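Vpx protein (Simian immunodeficiency virus, PDB 4Z8L) is a zinc-binding viral accessory protein that recruits the host restriction factor SAMHD1 to the DCAF1 ubiquitin ligase for degradation, and possibly arrests infected cells in G2. Local coordinates at residues 22-27 / 62-67. Sequence-based numbering, arbitrary orientation.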
loop_
_atom_site.group_PDB
_atom_site.type_symbol
_atom_site.label_atom_id
_atom_site.label_comp_id
_atom_site.label_asym_id
_atom_site.label_seq_id
_atom_site.Cartn_x
_atom_site.Cartn_y
_atom_site.Cartn_z
ATOM N N GLN B 22 -3.393 -22.184 9.086
ATOM C CA GLN B 22 -4.093 -22.063 7.830
ATOM C C GLN B 22 -4.139 -20.608 7.397
ATOM O O GLN B 22 -4.242 -20.324 6.216
ATOM C CB GLN B 22 -5.491 -22.652 7.989
ATOM C CG GLN B 22 -5.429 -24.086 8.486
ATOM C CD GLN B 22 -6.783 -24.726 8.670
ATOM O OE1 GLN B 22 -7.650 -24.654 7.803
ATOM N NE2 GLN B 22 -6.973 -25.354 9.824
ATOM N N TRP B 23 -4.107 -19.686 8.355
ATOM C CA TRP B 23 -4.036 -18.269 8.016
ATOM C C TRP B 23 -2.769 -17.961 7.239
ATOM O O TRP B 23 -2.806 -17.252 6.238
ATOM C CB TRP B 23 -4.066 -17.382 9.256
ATOM C CG TRP B 23 -3.945 -15.926 8.905
ATOM C CD1 TRP B 23 -4.957 -15.093 8.545
ATOM C CD2 TRP B 23 -2.738 -15.150 8.825
ATOM N NE1 TRP B 23 -4.468 -13.838 8.277
ATOM C CE2 TRP B 23 -3.112 -13.848 8.433
ATOM C CE3 TRP B 23 -1.390 -15.426 9.058
ATOM C CZ2 TRP B 23 -2.179 -12.823 8.275
ATOM C CZ3 TRP B 23 -0.466 -14.407 8.896
ATOM C CH2 TRP B 23 -0.866 -13.122 8.508
ATOM N N LEU B 24 -1.645 -18.478 7.723
ATOM C CA LEU B 24 -0.366 -18.254 7.066
ATOM C C LEU B 24 -0.398 -18.904 5.700
ATOM O O LEU B 24 -0.077 -18.262 4.692
ATOM C CB LEU B 24 0.800 -18.795 7.895
ATOM C CG LEU B 24 2.186 -18.305 7.462
ATOM C CD1 LEU B 24 2.321 -16.795 7.624
ATOM C CD2 LEU B 24 3.280 -19.028 8.236
ATOM N N GLU B 25 -0.791 -20.175 5.663
ATOM C CA GLU B 25 -0.778 -20.882 4.384
ATOM C C GLU B 25 -1.693 -20.224 3.340
ATOM O O GLU B 25 -1.318 -20.077 2.168
ATOM C CB GLU B 25 -1.189 -22.337 4.589
ATOM C CG GLU B 25 -0.159 -23.331 4.103
ATOM C CD GLU B 25 -0.612 -24.761 4.265
ATOM O OE1 GLU B 25 -1.380 -25.041 5.211
ATOM O OE2 GLU B 25 -0.198 -25.602 3.444
ATOM N N THR B 26 -2.867 -19.787 3.788
ATOM C CA THR B 26 -3.843 -19.114 2.934
ATOM C C THR B 26 -3.329 -17.774 2.443
ATOM O O THR B 26 -3.391 -17.482 1.252
ATOM C CB THR B 26 -5.183 -18.880 3.664
ATOM O OG1 THR B 26 -5.563 -20.068 4.370
ATOM C CG2 THR B 26 -6.268 -18.521 2.673
ATOM N N SER B 27 -2.845 -16.958 3.377
ATOM C CA SER B 27 -2.263 -15.658 3.057
ATOM C C SER B 27 -1.192 -15.783 1.987
ATOM O O SER B 27 -1.317 -15.183 0.916
ATOM C CB SER B 27 -1.673 -15.004 4.307
ATOM O OG SER B 27 -2.601 -15.006 5.378
ATOM N N SER B 62 12.502 -20.629 12.031
ATOM C CA SER B 62 11.413 -21.460 11.535
ATOM C C SER B 62 11.137 -21.162 10.072
ATOM O O SER B 62 11.401 -20.061 9.590
ATOM C CB SER B 62 10.145 -21.239 12.360
ATOM O OG SER B 62 9.043 -21.926 11.789
ATOM N N LEU B 63 10.621 -22.157 9.362
ATOM C CA LEU B 63 10.261 -21.969 7.968
ATOM C C LEU B 63 9.020 -21.100 7.930
ATOM O O LEU B 63 8.835 -20.294 7.021
ATOM C CB LEU B 63 10.025 -23.303 7.265
ATOM C CG LEU B 63 9.731 -23.209 5.770
ATOM C CD1 LEU B 63 10.851 -22.459 5.065
ATOM C CD2 LEU B 63 9.567 -24.597 5.176
ATOM N N ASP B 64 8.161 -21.284 8.927
ATOM C CA ASP B 64 6.977 -20.455 9.081
ATOM C C ASP B 64 7.362 -18.996 9.291
ATOM O O ASP B 64 6.652 -18.091 8.856
ATOM C CB ASP B 64 6.127 -20.946 10.253
ATOM C CG ASP B 64 5.492 -22.295 9.986
ATOM O OD1 ASP B 64 5.439 -22.706 8.806
ATOM O OD2 ASP B 64 5.046 -22.944 10.956
ATOM N N TYR B 65 8.494 -18.769 9.952
ATOM C CA TYR B 65 8.957 -17.411 10.203
ATOM C C TYR B 65 9.403 -16.754 8.899
ATOM O O TYR B 65 9.003 -15.632 8.586
ATOM C CB TYR B 65 10.098 -17.391 11.221
ATOM C CG TYR B 65 10.551 -15.988 11.548
ATOM C CD1 TYR B 65 9.830 -15.201 12.434
ATOM C CD2 TYR B 65 11.676 -15.437 10.950
ATOM C CE1 TYR B 65 10.222 -13.913 12.727
ATOM C CE2 TYR B 65 12.078 -14.145 11.240
ATOM C CZ TYR B 65 11.347 -13.391 12.130
ATOM O OH TYR B 65 11.737 -12.106 12.424
ATOM N N ALA B 66 10.238 -17.464 8.147
ATOM C CA ALA B 66 10.729 -16.980 6.859
ATOM C C ALA B 66 9.578 -16.747 5.890
ATOM O O ALA B 66 9.586 -15.790 5.113
ATOM C CB ALA B 66 11.726 -17.969 6.266
ATOM N N LYS B 67 8.586 -17.630 5.938
ATOM C CA LYS B 67 7.413 -17.489 5.084
ATOM C C LYS B 67 6.560 -16.310 5.535
ATOM O O LYS B 67 5.912 -15.655 4.719
ATOM C CB LYS B 67 6.578 -18.771 5.088
ATOM C CG LYS B 67 7.204 -19.906 4.301
ATOM C CD LYS B 67 6.315 -21.141 4.243
ATOM C CE LYS B 67 5.742 -21.498 5.599
ATOM N NZ LYS B 67 4.915 -22.733 5.510
#
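L24 and D64 have the nearest CA atoms of the two segments, 7.9 Å apart where an early turn of helix 21-35 meets the first turn of helix 63-84. One leucine spans this gap. The side chain of L24 leaves its helix toward the other segment with CG anti to the backbone N (chi1 -166°), which carries the methyl CD2 to within 3.6 Å of D64 O. The same methyl lies 4.0 Å from D64 CB, so it rests chiefly on the carbonyl oxygen and CB of D64, with K67 CE at the margin, 4.4 Å from CD2. D64 and K67, three residues apart, are joined by a salt bridge, K67 NZ to D64 OD1 at 3.3 Å, whose hydrogen bond is weak. At the start of this helix S62 is the N-cap, its OG accepting a weak bond from D64 N. The contact is small, 137 Å² in all, and is made by van der Waals packing, with L24 and K67 buried and D64 at the exposed margin. It belongs to the three-helix Vpx/Vpr fold: L24 also packs on Y68 and L71 farther along helix 63-84, while L63, A66 and K67 touch helix 45-58, leaving helix 63-84 in contact with both other helices.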